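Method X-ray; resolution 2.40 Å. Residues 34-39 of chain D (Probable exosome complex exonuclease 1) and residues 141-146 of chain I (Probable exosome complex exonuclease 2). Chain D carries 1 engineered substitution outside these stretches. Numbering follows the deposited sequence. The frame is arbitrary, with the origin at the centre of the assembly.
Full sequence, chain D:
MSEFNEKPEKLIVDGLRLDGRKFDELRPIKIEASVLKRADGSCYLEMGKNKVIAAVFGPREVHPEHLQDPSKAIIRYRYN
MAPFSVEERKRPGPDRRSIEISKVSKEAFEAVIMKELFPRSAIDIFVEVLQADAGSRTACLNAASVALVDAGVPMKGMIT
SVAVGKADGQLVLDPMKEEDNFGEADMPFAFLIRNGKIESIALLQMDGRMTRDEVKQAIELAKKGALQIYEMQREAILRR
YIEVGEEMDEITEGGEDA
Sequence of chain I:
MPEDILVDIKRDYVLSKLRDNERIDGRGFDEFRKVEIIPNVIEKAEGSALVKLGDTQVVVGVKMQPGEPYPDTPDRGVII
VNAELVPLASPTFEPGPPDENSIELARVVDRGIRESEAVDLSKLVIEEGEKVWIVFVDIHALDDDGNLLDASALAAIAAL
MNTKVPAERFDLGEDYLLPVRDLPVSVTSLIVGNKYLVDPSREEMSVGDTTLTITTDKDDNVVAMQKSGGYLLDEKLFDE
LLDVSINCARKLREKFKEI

Chain D, residues 34-39: SVLKRA
Chain I 141-146: ALDDDG

A carboxylate has two oxygens, each able to accept from a separate donor, and two consecutive backbone amides make a natural partner for it. The contact between the exosome subunits exonuclease 1 (chain D) and exonuclease 2 (chain I) is a worked example, with a second aspartate receiving two cationic side chains.

The chain D stretch has no regular helix or strand. Its phi/psi values run 48/65 at D:Ser34, -106/0 at D:Val35, -126/127 at D:Leu36, -67/-48 at D:Lys37, -78/-23 at D:Arg38 and -82/163 at D:Ala39. Chain I ends a strand at I:Asp143, with -69/131 at I:Ala141, -103/-42 at I:Leu142 and -149/114 at I:Asp143, then continues as loop or turn through I:Asp144 (-99/99), I:Asp145 (-116/26) and I:Gly146 (110/149). The end-to-end directions, CA 35 to 38 against CA 142 to 145, lie 51° apart. The register is set by the CA atoms of D:Leu36 and I:Asp143, 6.1 Å from each other, and the contact buries 331 Å² in all.

At the centre, I:Asp143 points toward chain D with chi1 at -145°, between wells, and chi2 at -178°. Its OD1 accepts from the backbone N of D:Lys37 at 2.8 Å (163° at the hydrogen), and its OD2 from the backbone N of D:Arg38 at 3.1 Å (166°). The near-linear angles show both amides aimed well at their acceptors. One side chain thus satisfies two successive amides in a segment without regular secondary structure.

Beyond this pair, D:Lys37 and D:Arg38 direct their CA-to-CB bonds toward chain I, and their charged groups converge on I:Asp145. The lysine is fully extended, t at all four chi angles, and its NZ donates to I:Asp145 OD1 at 2.6 Å in a salt bridge; NZ is also hydrogen-bonded elsewhere in the structure. The arginine is more folded, with chi1 m, chi2 m at -35°, chi3 -96° and chi4 -147°, and its NH1 forms a salt bridge with I:Asp145 OD2 at 2.5 Å. I:Asp145 starts sideways, but with chi1 t (-160°) and chi2 -140° its end comes nearer, so that each carboxylate oxygen faces a different cation. The aliphatic part of the arginine also packs against chain I, with D:Arg38 CG 3.3 Å from I:Asp144 O.

D:Leu36 supplies the apolar flank. Its m, t rotamer carries CD2 to 3.3 Å from I:Leu142 O and 3.7 Å from I:Asp143 CG, so the methyl lies over the face of the I:Asp143 carboxylate. I:Leu142, also m, t, points sideways.

The segment of chain I after the strand has its own polar support. I:Asp144, pointing sideways with chi1 t and chi2 -159°, accepts from I:Gly146 N through OD2 at 2.9 Å, while I:Asp145 N makes a weak hydrogen bond to I:Asp143 O at 3.5 Å. At the backbone angles of I:Gly146, a CB would be jammed against the preceding carbonyl oxygen, which by itself calls for glycine.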

ATOM      1  N   SER D  34       9.813  27.055  19.784  1.00 39.14           N
ATOM      2  CA  SER D  34      10.642  27.349  18.604  1.00 35.45           C
ATOM      3  C   SER D  34      12.033  26.758  18.677  1.00 32.29           C
ATOM      4  O   SER D  34      13.008  27.495  18.719  1.00 40.60           O
ATOM      5  CB  SER D  34      10.774  28.859  18.376  1.00 32.55           C
ATOM      6  OG  SER D  34       9.556  29.431  17.937  1.00 41.49           O
ATOM      7  N   VAL D  35      12.139  25.437  18.677  1.00 34.02           N
ATOM      8  CA  VAL D  35      13.450  24.802  18.683  1.00 32.78           C
ATOM      9  C   VAL D  35      13.809  24.188  17.332  1.00 31.33           C
ATOM     10  O   VAL D  35      14.878  23.628  17.174  1.00 31.33           O
ATOM     11  CB  VAL D  35      13.509  23.722  19.729  1.00 35.28           C
ATOM     12  CG1 VAL D  35      13.456  24.348  21.122  1.00 35.61           C
ATOM     13  CG2 VAL D  35      12.360  22.752  19.515  1.00 33.09           C
ATOM     14  N   LEU D  36      12.912  24.305  16.362  1.00 29.12           N
ATOM     15  CA  LEU D  36      13.115  23.676  15.068  1.00 34.74           C
ATOM     16  C   LEU D  36      12.993  24.706  13.964  1.00 33.95           C
ATOM     17  O   LEU D  36      12.012  25.433  13.891  1.00 38.16           O
ATOM     18  CB  LEU D  36      12.106  22.543  14.845  1.00 29.22           C
ATOM     19  CG  LEU D  36      12.305  21.289  15.699  1.00 31.88           C
ATOM     20  CD1 LEU D  36      11.207  20.255  15.434  1.00 30.45           C
ATOM     21  CD2 LEU D  36      13.683  20.692  15.432  1.00 31.65           C
ATOM     22  N   LYS D  37      13.998  24.768  13.105  1.00 36.23           N
ATOM     23  CA  LYS D  37      13.984  25.701  11.990  1.00 37.04           C
ATOM     24  C   LYS D  37      12.904  25.326  10.986  1.00 35.12           C
ATOM     25  O   LYS D  37      12.117  26.165  10.600  1.00 34.35           O
ATOM     26  CB  LYS D  37      15.365  25.757  11.329  1.00 36.39           C
ATOM     27  CG  LYS D  37      15.484  26.687  10.139  1.00 35.71           C
ATOM     28  CD  LYS D  37      16.872  26.548   9.510  1.00 38.18           C
ATOM     29  CE  LYS D  37      17.057  27.463   8.303  1.00 35.67           C
ATOM     30  NZ  LYS D  37      18.505  27.598   7.953  1.00 34.31           N
ATOM     31  N   ARG D  38      12.838  24.054  10.612  1.00 32.78           N
ATOM     32  CA  ARG D  38      11.991  23.626   9.496  1.00 39.34           C
ATOM     33  C   ARG D  38      10.485  23.486   9.760  1.00 42.50           C
ATOM     34  O   ARG D  38       9.689  23.537   8.825  1.00 47.71           O
ATOM     35  CB  ARG D  38      12.537  22.327   8.871  1.00 38.81           C
ATOM     36  CG  ARG D  38      13.958  22.469   8.295  1.00 39.65           C
ATOM     37  CD  ARG D  38      14.223  23.874   7.678  1.00 42.66           C
ATOM     38  NE  ARG D  38      14.027  23.927   6.228  1.00 50.49           N
ATOM     39  CZ  ARG D  38      14.719  24.707   5.385  1.00 52.58           C
ATOM     40  NH1 ARG D  38      15.671  25.524   5.828  1.00 42.02           N
ATOM     41  NH2 ARG D  38      14.459  24.669   4.080  1.00 53.89           N
ATOM     42  N   ALA D  39      10.086  23.305  11.010  1.00 38.20           N
ATOM     43  CA  ALA D  39       8.671  23.109  11.325  1.00 36.76           C
ATOM     44  C   ALA D  39       7.963  24.441  11.398  1.00 35.21           C
ATOM     45  O   ALA D  39       8.611  25.470  11.508  1.00 38.03           O
ATOM     46  CB  ALA D  39       8.522  22.372  12.645  1.00 40.47           C
TER
ATOM     47  N   ALA I 141      16.840  12.030  12.954  1.00 34.13           N
ATOM     48  CA  ALA I 141      16.934  13.379  12.433  1.00 30.54           C
ATOM     49  C   ALA I 141      16.011  14.306  13.232  1.00 32.59           C
ATOM     50  O   ALA I 141      14.851  13.986  13.455  1.00 34.00           O
ATOM     51  CB  ALA I 141      16.567  13.384  10.958  1.00 31.47           C
ATOM     52  N   LEU I 142      16.526  15.446  13.670  1.00 29.85           N
ATOM     53  CA  LEU I 142      15.688  16.431  14.365  1.00 32.20           C
ATOM     54  C   LEU I 142      15.288  17.618  13.493  1.00 33.35           C
ATOM     55  O   LEU I 142      14.148  18.069  13.552  1.00 36.30           O
ATOM     56  CB  LEU I 142      16.361  16.934  15.649  1.00 28.50           C
ATOM     57  CG  LEU I 142      16.559  15.845  16.697  1.00 34.49           C
ATOM     58  CD1 LEU I 142      17.412  16.318  17.854  1.00 29.09           C
ATOM     59  CD2 LEU I 142      15.210  15.348  17.180  1.00 31.05           C
ATOM     60  N   ASP I 143      16.231  18.125  12.702  1.00 30.56           N
ATOM     61  CA  ASP I 143      16.027  19.324  11.899  1.00 33.14           C
ATOM     62  C   ASP I 143      16.867  19.203  10.614  1.00 33.90           C
ATOM     63  O   ASP I 143      18.095  19.175  10.666  1.00 31.19           O
ATOM     64  CB  ASP I 143      16.473  20.543  12.714  1.00 30.04           C
ATOM     65  CG  ASP I 143      15.630  21.777  12.462  1.00 31.50           C
ATOM     66  OD1 ASP I 143      15.947  22.823  13.060  1.00 36.13           O
ATOM     67  OD2 ASP I 143      14.654  21.725  11.698  1.00 33.53           O
ATOM     68  N   ASP I 144      16.214  19.115   9.463  1.00 34.09           N
ATOM     69  CA  ASP I 144      16.952  18.923   8.218  1.00 32.78           C
ATOM     70  C   ASP I 144      17.143  20.230   7.473  1.00 30.16           C
ATOM     71  O   ASP I 144      16.253  20.688   6.759  1.00 27.07           O
ATOM     72  CB  ASP I 144      16.266  17.918   7.301  1.00 35.28           C
ATOM     73  CG  ASP I 144      16.966  17.788   5.947  1.00 36.60           C
ATOM     74  OD1 ASP I 144      16.320  17.320   4.989  1.00 37.02           O
ATOM     75  OD2 ASP I 144      18.154  18.151   5.834  1.00 31.65           O
ATOM     76  N   ASP I 145      18.324  20.810   7.633  1.00 28.25           N
ATOM     77  CA  ASP I 145      18.688  21.993   6.878  1.00 35.08           C
ATOM     78  C   ASP I 145      19.861  21.680   5.958  1.00 32.56           C
ATOM     79  O   ASP I 145      20.636  22.571   5.614  1.00 29.78           O
ATOM     80  CB  ASP I 145      19.036  23.173   7.796  1.00 31.24           C
ATOM     81  CG  ASP I 145      18.935  24.498   7.076  1.00 33.80           C
ATOM     82  OD1 ASP I 145      19.778  25.398   7.282  1.00 34.94           O
ATOM     83  OD2 ASP I 145      18.001  24.622   6.273  1.00 38.39           O
ATOM     84  N   GLY I 146      19.986  20.406   5.583  1.00 30.54           N
ATOM     85  CA  GLY I 146      20.980  19.972   4.616  1.00 25.31           C
ATOM     86  C   GLY I 146      22.088  19.152   5.235  1.00 24.91           C
ATOM     87  O   GLY I 146      22.424  19.362   6.397  1.00 27.54           O
TER